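Local atomic coordinates of glucosamine--fructose-6-phosphate aminotransferase [isomerizing] (Francisella tularensis subsp. tularensis, PDB entry 3TBF), a protein that catalyses, as glucosamine-6-phosphate synthase, the glutamine-dependent conversion of fructose 6-phosphate to glucosamine 6-phosphate, the fragment here being its C-terminal, probably sugar-isomerising domain. Residues 197-202 with 330-335; 68-73 with 237-242. All coordinates share one frame; numbering follows the deposited sequence.

Contact 1. Residues 197-202 with 330-335; sequences TEELKN and AGHDFS
The loop leading from strand 324-328 of the second SIS domain into helix 335-355 receives, against its backbone, the carboxylate of Glu199 from helix 190-201. Glu199 OE2 accepts two consecutive amides, Phe334 N at 2.9 Å and Ser335 N at 3.1 Å. The second bond is the straighter, with an N-H...O angle of 160° against 144° for the first. Both donors reach the oxygen from the same face of the carboxylate: Phe334 N stands well above the plane, and Ser335 N, on the anti side, is tilted less far out of it. CG of Glu199 is anti to the backbone N (chi1 168°) and the chain runs on extended, which carries the acid across to the loop.

In fold terms, a side chain of helix 190-201 meets amides where the loop runs into helix 335-355; that helix's N-terminal end, close by, may favour a negative charge here. The other oxygen is served by a water, which donates to Glu199 OE1 at 2.9 Å and accepts from Asp333 N at 2.8 Å. Glu199 OE1 also lies in the plane of the Phe334 ring at its edge, 4.0 Å from Phe334 CD2. Within the loop, Ser335 OG donates to Ala330 O at 2.7 Å and takes a weak bond from His332 N. One residue further along helix 190-201 the contact turns apolar: Leu200 CD2 sits 3.5 Å from Phe334 CB. Leu200 and Phe334 both rest on Ala175 of helix 165-184, and the Phe334 ring also meets Trp75 and Tyr79.

Contact 2. Residues 68-73 with 237-242; sequences AGMTAK and LYYPIA
Thr71 OG1 hydrogen-bonds to Asn67 O in the preceding turn of its own helix, and across the contact the same oxygen lies 3.4 Å from Pro240 CB. The hydroxyl therefore has its polar partner at home while Pro240 and Ile241 of the other helix supply apolar neighbours, Ile241 CD1 being 4.0 Å from Thr71 OG1. With chi1 at -51°, OG1 is beside the backbone N and CG2 anti to it. The methyl branch consequently addresses a different neighbour: Thr71 CG2 is 3.5 Å from Leu237 CD2, the two side chains crossing at about a right angle. Leu237 CD2 also lies 3.6 Å from Thr71 O.

The short segments 68-73 and 238-242 run almost antiparallel, at 170°, with their axes 8.3 Å apart at closest approach. Each belongs to the helix that follows the first strand of a five-stranded parallel sheet of order 2-1-3-4-5, helix 63-80 after strand 56-61 and helix 238-253 after strand 229-234, so corresponding helices of the two SIS domains face each other. Pro240 lies in the first turn of its helix, where the missing N-H costs no helical bond, and its CB points toward the partner helix, bringing the ring into contact. Pro240 CG approaches the backbone, 3.8 Å from Thr71 N, and CB of Met70 touches the same ring.

Met70, present as selenomethionine, bends at chi3 (67°), which sets the position of its terminal methyl. Met70 CE reaches Tyr239 CE2 at 3.9 Å, meeting the ring obliquely. Helix 165-184 also packs on helix 63-80, through Leu171 on Ala68 and Thr71, and Lys73 packs on Arg95 of the second subunit.

In the fold
The centres of the two contacts are 16 Å apart, yet they touch directly: Asp333 O of contact 1 is 3.5 Å from Leu237 CD1 of contact 2, and His332 O is 3.9 Å from Tyr238 OH, both as packing. Helix 63-80 serves both regions. Residues 68-73 face helix 238-253, while farther along Lys78 and Tyr79 hold Asp333 OD2 and the Trp75 indole N-H bonds to Asp333 O. Helix 165-184 backs both, and helix 335-355, entered through residues 330-335, lies against Leu237, Tyr238 and Ile241. The segments alternate along the chain, and both contacts bring the second SIS domain against preceding parts of the chain.

Contact 1. Residues 197-202 with 330-335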
ATOM      1  N   THR A 197       5.236  -4.020  28.773  1.00 20.39           N
ATOM      2  CA  THR A 197       3.964  -3.826  29.418  1.00 21.17           C
ATOM      3  C   THR A 197       3.928  -2.453  30.123  1.00 21.57           C
ATOM      4  O   THR A 197       2.920  -1.749  30.031  1.00 21.25           O
ATOM      5  CB  THR A 197       3.641  -4.933  30.422  1.00 21.40           C
ATOM      6  OG1 THR A 197       3.720  -6.203  29.781  1.00 23.66           O
ATOM      7  CG2 THR A 197       2.222  -4.802  30.926  1.00 21.26           C
ATOM      8  N   GLU A 198       5.010  -2.072  30.804  1.00 22.30           N
ATOM      9  CA  GLU A 198       5.078  -0.758  31.460  1.00 23.25           C
ATOM     10  C   GLU A 198       5.020   0.358  30.455  1.00 22.54           C
ATOM     11  O   GLU A 198       4.446   1.386  30.717  1.00 22.42           O
ATOM     12  CB  GLU A 198       6.329  -0.575  32.359  1.00 24.32           C
ATOM     13  CG  GLU A 198       6.279  -1.445  33.647  1.00 30.98           C
ATOM     14  CD  GLU A 198       5.035  -1.160  34.612  1.00 39.13           C
ATOM     15  OE1 GLU A 198       4.967  -0.031  35.193  1.00 46.09           O
ATOM     16  OE2 GLU A 198       4.154  -2.065  34.821  1.00 37.39           O
ATOM     17  N   GLU A 199       5.625   0.164  29.295  1.00 22.24           N
ATOM     18  CA  GLU A 199       5.535   1.153  28.270  1.00 22.01           C
ATOM     19  C   GLU A 199       4.076   1.355  27.792  1.00 20.73           C
ATOM     20  O   GLU A 199       3.673   2.473  27.516  1.00 19.78           O
ATOM     21  CB  GLU A 199       6.470   0.770  27.110  1.00 22.62           C
ATOM     22  CG  GLU A 199       6.245   1.569  25.855  1.00 24.43           C
ATOM     23  CD  GLU A 199       7.294   1.300  24.727  1.00 29.81           C
ATOM     24  OE1 GLU A 199       8.176   0.385  24.840  1.00 25.79           O
ATOM     25  OE2 GLU A 199       7.186   2.026  23.711  1.00 31.64           O
ATOM     26  N   LEU A 200       3.303   0.282  27.672  1.00 20.46           N
ATOM     27  CA  LEU A 200       1.895   0.405  27.296  1.00 20.04           C
ATOM     28  C   LEU A 200       1.168   1.177  28.391  1.00 20.05           C
ATOM     29  O   LEU A 200       0.391   2.064  28.096  1.00 19.74           O
ATOM     30  CB  LEU A 200       1.226  -0.959  27.077  1.00 19.16           C
ATOM     31  CG  LEU A 200       1.713  -1.801  25.892  1.00 21.03           C
ATOM     32  CD1 LEU A 200       0.851  -3.097  25.653  1.00 17.55           C
ATOM     33  CD2 LEU A 200       1.851  -0.990  24.565  1.00 16.85           C
ATOM     34  N   LYS A 201       1.431   0.875  29.655  1.00 20.82           N
ATOM     35  CA  LYS A 201       0.768   1.644  30.732  1.00 21.29           C
ATOM     36  C   LYS A 201       1.073   3.161  30.733  1.00 22.06           C
ATOM     37  O   LYS A 201       0.261   3.975  31.189  1.00 22.46           O
ATOM     38  CB  LYS A 201       1.093   1.069  32.066  1.00 20.96           C
ATOM     39  CG  LYS A 201       0.520  -0.283  32.270  1.00 20.85           C
ATOM     40  CD  LYS A 201       0.868  -0.718  33.650  1.00 23.14           C
ATOM     41  CE  LYS A 201       0.497  -2.134  33.924  1.00 25.23           C
ATOM     42  NZ  LYS A 201       1.383  -2.638  35.024  1.00 24.75           N
ATOM     43  N   ASN A 202       2.219   3.531  30.176  1.00 22.41           N
ATOM     44  CA  ASN A 202       2.656   4.900  30.216  1.00 22.84           C
ATOM     45  C   ASN A 202       2.023   5.681  29.100  1.00 21.66           C
ATOM     46  O   ASN A 202       2.196   6.893  29.050  1.00 23.22           O
ATOM     47  CB  ASN A 202       4.181   5.005  30.101  1.00 23.70           C
ATOM     48  CG  ASN A 202       4.923   4.389  31.317  1.00 28.75           C
ATOM     49  OD1 ASN A 202       4.362   4.205  32.417  1.00 31.21           O
ATOM     50  ND2 ASN A 202       6.191   4.064  31.099  1.00 33.09           N
ATOM     51  N   ALA A 330       7.046  11.087  23.068  1.00 23.90           N
ATOM     52  CA  ALA A 330       6.283   9.987  22.441  1.00 22.02           C
ATOM     53  C   ALA A 330       6.652   8.570  22.922  1.00 21.74           C
ATOM     54  O   ALA A 330       5.913   7.601  22.666  1.00 21.56           O
ATOM     55  CB  ALA A 330       6.411  10.063  20.930  1.00 21.23           C
ATOM     56  N   GLY A 331       7.774   8.421  23.593  1.00 21.90           N
ATOM     57  CA  GLY A 331       8.124   7.153  24.175  1.00 22.44           C
ATOM     58  C   GLY A 331       8.794   6.330  23.109  1.00 23.50           C
ATOM     59  O   GLY A 331       9.478   6.872  22.275  1.00 25.44           O
ATOM     60  N   HIS A 332       8.541   5.026  23.093  1.00 24.14           N
ATOM     61  CA  HIS A 332       9.272   4.105  22.228  1.00 24.83           C
ATOM     62  C   HIS A 332       8.365   3.383  21.202  1.00 23.40           C
ATOM     63  O   HIS A 332       7.388   3.954  20.715  1.00 21.75           O
ATOM     64  CB  HIS A 332      10.106   3.157  23.110  1.00 26.17           C
ATOM     65  CG  HIS A 332      11.050   3.878  24.025  1.00 29.48           C
ATOM     66  ND1 HIS A 332      11.984   4.786  23.566  1.00 32.65           N
ATOM     67  CD2 HIS A 332      11.191   3.834  25.374  1.00 33.57           C
ATOM     68  CE1 HIS A 332      12.659   5.264  24.598  1.00 36.83           C
ATOM     69  NE2 HIS A 332      12.197   4.702  25.704  1.00 35.35           N
ATOM     70  N   ASP A 333       8.678   2.148  20.853  1.00 23.09           N
ATOM     71  CA  ASP A 333       8.007   1.519  19.706  1.00 22.91           C
ATOM     72  C   ASP A 333       6.547   1.304  19.915  1.00 21.09           C
ATOM     73  O   ASP A 333       5.766   1.292  18.967  1.00 20.74           O
ATOM     74  CB  ASP A 333       8.611   0.153  19.388  1.00 23.69           C
ATOM     75  CG  ASP A 333       9.924   0.240  18.599  1.00 27.48           C
ATOM     76  OD1 ASP A 333      10.370   1.384  18.232  1.00 28.13           O
ATOM     77  OD2 ASP A 333      10.462  -0.887  18.328  1.00 30.12           O
ATOM     78  N   PHE A 334       6.164   1.063  21.149  1.00 20.47           N
ATOM     79  CA  PHE A 334       4.785   0.706  21.378  1.00 19.95           C
ATOM     80  C   PHE A 334       3.957   1.972  21.592  1.00 19.66           C
ATOM     81  O   PHE A 334       2.840   2.099  21.040  1.00 20.43           O
ATOM     82  CB  PHE A 334       4.638  -0.285  22.507  1.00 19.36           C
ATOM     83  CG  PHE A 334       5.026  -1.675  22.143  1.00 18.26           C
ATOM     84  CD1 PHE A 334       4.249  -2.415  21.302  1.00 22.54           C
ATOM     85  CD2 PHE A 334       6.136  -2.262  22.670  1.00 19.12           C
ATOM     86  CE1 PHE A 334       4.587  -3.746  20.967  1.00 19.88           C
ATOM     87  CE2 PHE A 334       6.449  -3.571  22.374  1.00 20.17           C
ATOM     88  CZ  PHE A 334       5.660  -4.311  21.509  1.00 17.22           C
ATOM     89  N   SER A 335       4.512   2.931  22.324  1.00 18.40           N
ATOM     90  CA  SER A 335       3.760   4.115  22.638  1.00 17.24           C
ATOM     91  C   SER A 335       3.738   5.133  21.533  1.00 16.14           C
ATOM     92  O   SER A 335       2.720   5.756  21.298  1.00 16.63           O
ATOM     93  CB  SER A 335       4.264   4.755  23.967  1.00 18.17           C
ATOM     94  OG  SER A 335       5.616   5.183  23.917  1.00 18.06           O
TER
HETATM   95  O   HOH W   1       9.600  -0.077  22.340  1.00 26.20           O

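Contact 2. Residues 68-73 with 237-242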
ATOM      1  N   ALA A  68      -4.306   0.377  11.178  1.00 11.27           N
ATOM      2  CA  ALA A  68      -3.833  -0.135  12.459  1.00 11.44           C
ATOM      3  C   ALA A  68      -3.085  -1.443  12.256  1.00 11.37           C
ATOM      4  O   ALA A  68      -2.022  -1.660  12.830  1.00 11.81           O
ATOM      5  CB  ALA A  68      -5.023  -0.308  13.490  1.00 10.06           C
ATOM      6  N   GLY A  69      -3.639  -2.316  11.424  1.00 11.92           N
ATOM      7  CA  GLY A  69      -3.017  -3.589  11.135  1.00 11.87           C
ATOM      8  C   GLY A  69      -1.637  -3.476  10.543  1.00 13.07           C
ATOM      9  O   GLY A  69      -0.721  -4.197  10.915  1.00 12.61           O
HETATM   10  N   MSE A  70      -1.483  -2.570   9.597  1.00 14.84           N
HETATM   11  CA  MSE A  70      -0.174  -2.272   9.050  1.00 15.81           C
HETATM   12  C   MSE A  70       0.819  -1.831  10.119  1.00 15.81           C
HETATM   13  O   MSE A  70       2.011  -2.175  10.070  1.00 15.24           O
HETATM   14  CB  MSE A  70      -0.298  -1.151   8.006  1.00 17.08           C
HETATM   15  CG  MSE A  70      -0.740  -1.651   6.664  1.00 19.02           C
HETATM   16 SE   MSE A  70      -0.746  -0.175   5.339  0.60 24.59          SE
HETATM   17  CE  MSE A  70       1.217   0.145   5.265  1.00 22.63           C
ATOM     18  N   THR A  71       0.343  -1.066  11.101  1.00 15.29           N
ATOM     19  CA  THR A  71       1.250  -0.623  12.146  1.00 14.70           C
ATOM     20  C   THR A  71       1.679  -1.871  12.900  1.00 15.37           C
ATOM     21  O   THR A  71       2.849  -2.116  13.152  1.00 17.14           O
ATOM     22  CB  THR A  71       0.558   0.351  13.071  1.00 14.59           C
ATOM     23  OG1 THR A  71      -0.065   1.396  12.308  1.00 12.17           O
ATOM     24  CG2 THR A  71       1.519   0.949  14.013  1.00 13.81           C
ATOM     25  N   ALA A  72       0.715  -2.694  13.228  1.00 14.89           N
ATOM     26  CA  ALA A  72       0.944  -3.845  14.104  1.00 14.82           C
ATOM     27  C   ALA A  72       1.895  -4.874  13.504  1.00 15.57           C
ATOM     28  O   ALA A  72       2.507  -5.672  14.207  1.00 16.46           O
ATOM     29  CB  ALA A  72      -0.425  -4.547  14.386  1.00 12.91           C
ATOM     30  N   LYS A  73       1.955  -4.931  12.185  1.00 15.78           N
ATOM     31  CA  LYS A  73       2.800  -5.922  11.552  1.00 15.59           C
ATOM     32  C   LYS A  73       4.254  -5.663  11.980  1.00 14.96           C
ATOM     33  O   LYS A  73       5.004  -6.601  12.207  1.00 13.44           O
ATOM     34  CB  LYS A  73       2.610  -5.889  10.040  1.00 15.56           C
ATOM     35  CG  LYS A  73       3.813  -6.367   9.237  1.00 19.65           C
ATOM     36  CD  LYS A  73       3.567  -6.386   7.736  1.00 21.62           C
ATOM     37  CE  LYS A  73       4.670  -7.213   7.051  1.00 23.39           C
ATOM     38  NZ  LYS A  73       4.275  -7.733   5.771  1.00 24.06           N
ATOM     39  N   LEU A 237       7.249   1.978  11.390  1.00 19.46           N
ATOM     40  CA  LEU A 237       6.004   2.059  12.117  1.00 18.54           C
ATOM     41  C   LEU A 237       5.189   3.322  11.805  1.00 17.89           C
ATOM     42  O   LEU A 237       3.990   3.284  11.911  1.00 17.13           O
ATOM     43  CB  LEU A 237       6.314   2.136  13.602  1.00 20.35           C
ATOM     44  CG  LEU A 237       6.398   0.840  14.382  1.00 21.53           C
ATOM     45  CD1 LEU A 237       7.189   1.005  15.767  1.00 18.62           C
ATOM     46  CD2 LEU A 237       4.954   0.408  14.558  1.00 20.07           C
ATOM     47  N   TYR A 238       5.836   4.441  11.470  1.00 17.30           N
ATOM     48  CA  TYR A 238       5.154   5.746  11.408  1.00 16.18           C
ATOM     49  C   TYR A 238       4.625   6.031  10.014  1.00 16.63           C
ATOM     50  O   TYR A 238       3.919   7.034   9.791  1.00 16.50           O
ATOM     51  CB  TYR A 238       6.093   6.864  11.916  1.00 16.64           C
ATOM     52  CG  TYR A 238       6.626   6.461  13.261  1.00 15.48           C
ATOM     53  CD1 TYR A 238       5.885   6.694  14.392  1.00 19.68           C
ATOM     54  CD2 TYR A 238       7.810   5.749  13.395  1.00 17.73           C
ATOM     55  CE1 TYR A 238       6.303   6.226  15.644  1.00 20.48           C
ATOM     56  CE2 TYR A 238       8.258   5.294  14.643  1.00 19.54           C
ATOM     57  CZ  TYR A 238       7.483   5.527  15.755  1.00 20.60           C
ATOM     58  OH  TYR A 238       7.872   5.082  16.991  1.00 22.50           O
ATOM     59  N   TYR A 239       4.961   5.145   9.068  1.00 16.14           N
ATOM     60  CA  TYR A 239       4.408   5.243   7.747  1.00 15.63           C
ATOM     61  C   TYR A 239       2.908   5.037   7.832  1.00 15.11           C
ATOM     62  O   TYR A 239       2.156   5.940   7.459  1.00 15.77           O
ATOM     63  CB  TYR A 239       5.146   4.356   6.691  1.00 16.47           C
ATOM     64  CG  TYR A 239       4.418   4.193   5.364  1.00 15.05           C
ATOM     65  CD1 TYR A 239       3.852   5.283   4.720  1.00 16.51           C
ATOM     66  CD2 TYR A 239       4.283   2.940   4.765  1.00 16.91           C
ATOM     67  CE1 TYR A 239       3.136   5.142   3.498  1.00 18.32           C
ATOM     68  CE2 TYR A 239       3.572   2.781   3.543  1.00 19.12           C
ATOM     69  CZ  TYR A 239       3.001   3.892   2.925  1.00 20.85           C
ATOM     70  OH  TYR A 239       2.319   3.745   1.730  1.00 23.22           O
ATOM     71  N   PRO A 240       2.450   3.903   8.393  1.00 14.24           N
ATOM     72  CA  PRO A 240       1.006   3.739   8.548  1.00 12.57           C
ATOM     73  C   PRO A 240       0.374   4.817   9.406  1.00 12.47           C
ATOM     74  O   PRO A 240      -0.821   5.116   9.266  1.00 11.65           O
ATOM     75  CB  PRO A 240       0.861   2.376   9.214  1.00 13.01           C
ATOM     76  CG  PRO A 240       2.143   1.648   9.066  1.00 14.57           C
ATOM     77  CD  PRO A 240       3.218   2.685   8.728  1.00 14.99           C
ATOM     78  N   ILE A 241       1.118   5.370  10.361  1.00 13.07           N
ATOM     79  CA  ILE A 241       0.567   6.455  11.157  1.00 12.22           C
ATOM     80  C   ILE A 241       0.357   7.685  10.255  1.00 12.81           C
ATOM     81  O   ILE A 241      -0.663   8.377  10.374  1.00 12.80           O
ATOM     82  CB  ILE A 241       1.483   6.770  12.352  1.00 14.07           C
ATOM     83  CG1 ILE A 241       1.500   5.574  13.335  1.00 15.82           C
ATOM     84  CG2 ILE A 241       1.126   8.127  13.082  1.00  9.36           C
ATOM     85  CD1 ILE A 241       0.193   5.076  13.733  1.00 11.64           C
ATOM     86  N   ALA A 242       1.302   7.947   9.346  1.00 12.69           N
ATOM     87  CA  ALA A 242       1.139   9.008   8.341  1.00 13.26           C
ATOM     88  C   ALA A 242      -0.055   8.778   7.425  1.00 12.63           C
ATOM     89  O   ALA A 242      -0.814   9.697   7.105  1.00 11.84           O
ATOM     90  CB  ALA A 242       2.446   9.188   7.503  1.00 13.49           C
TER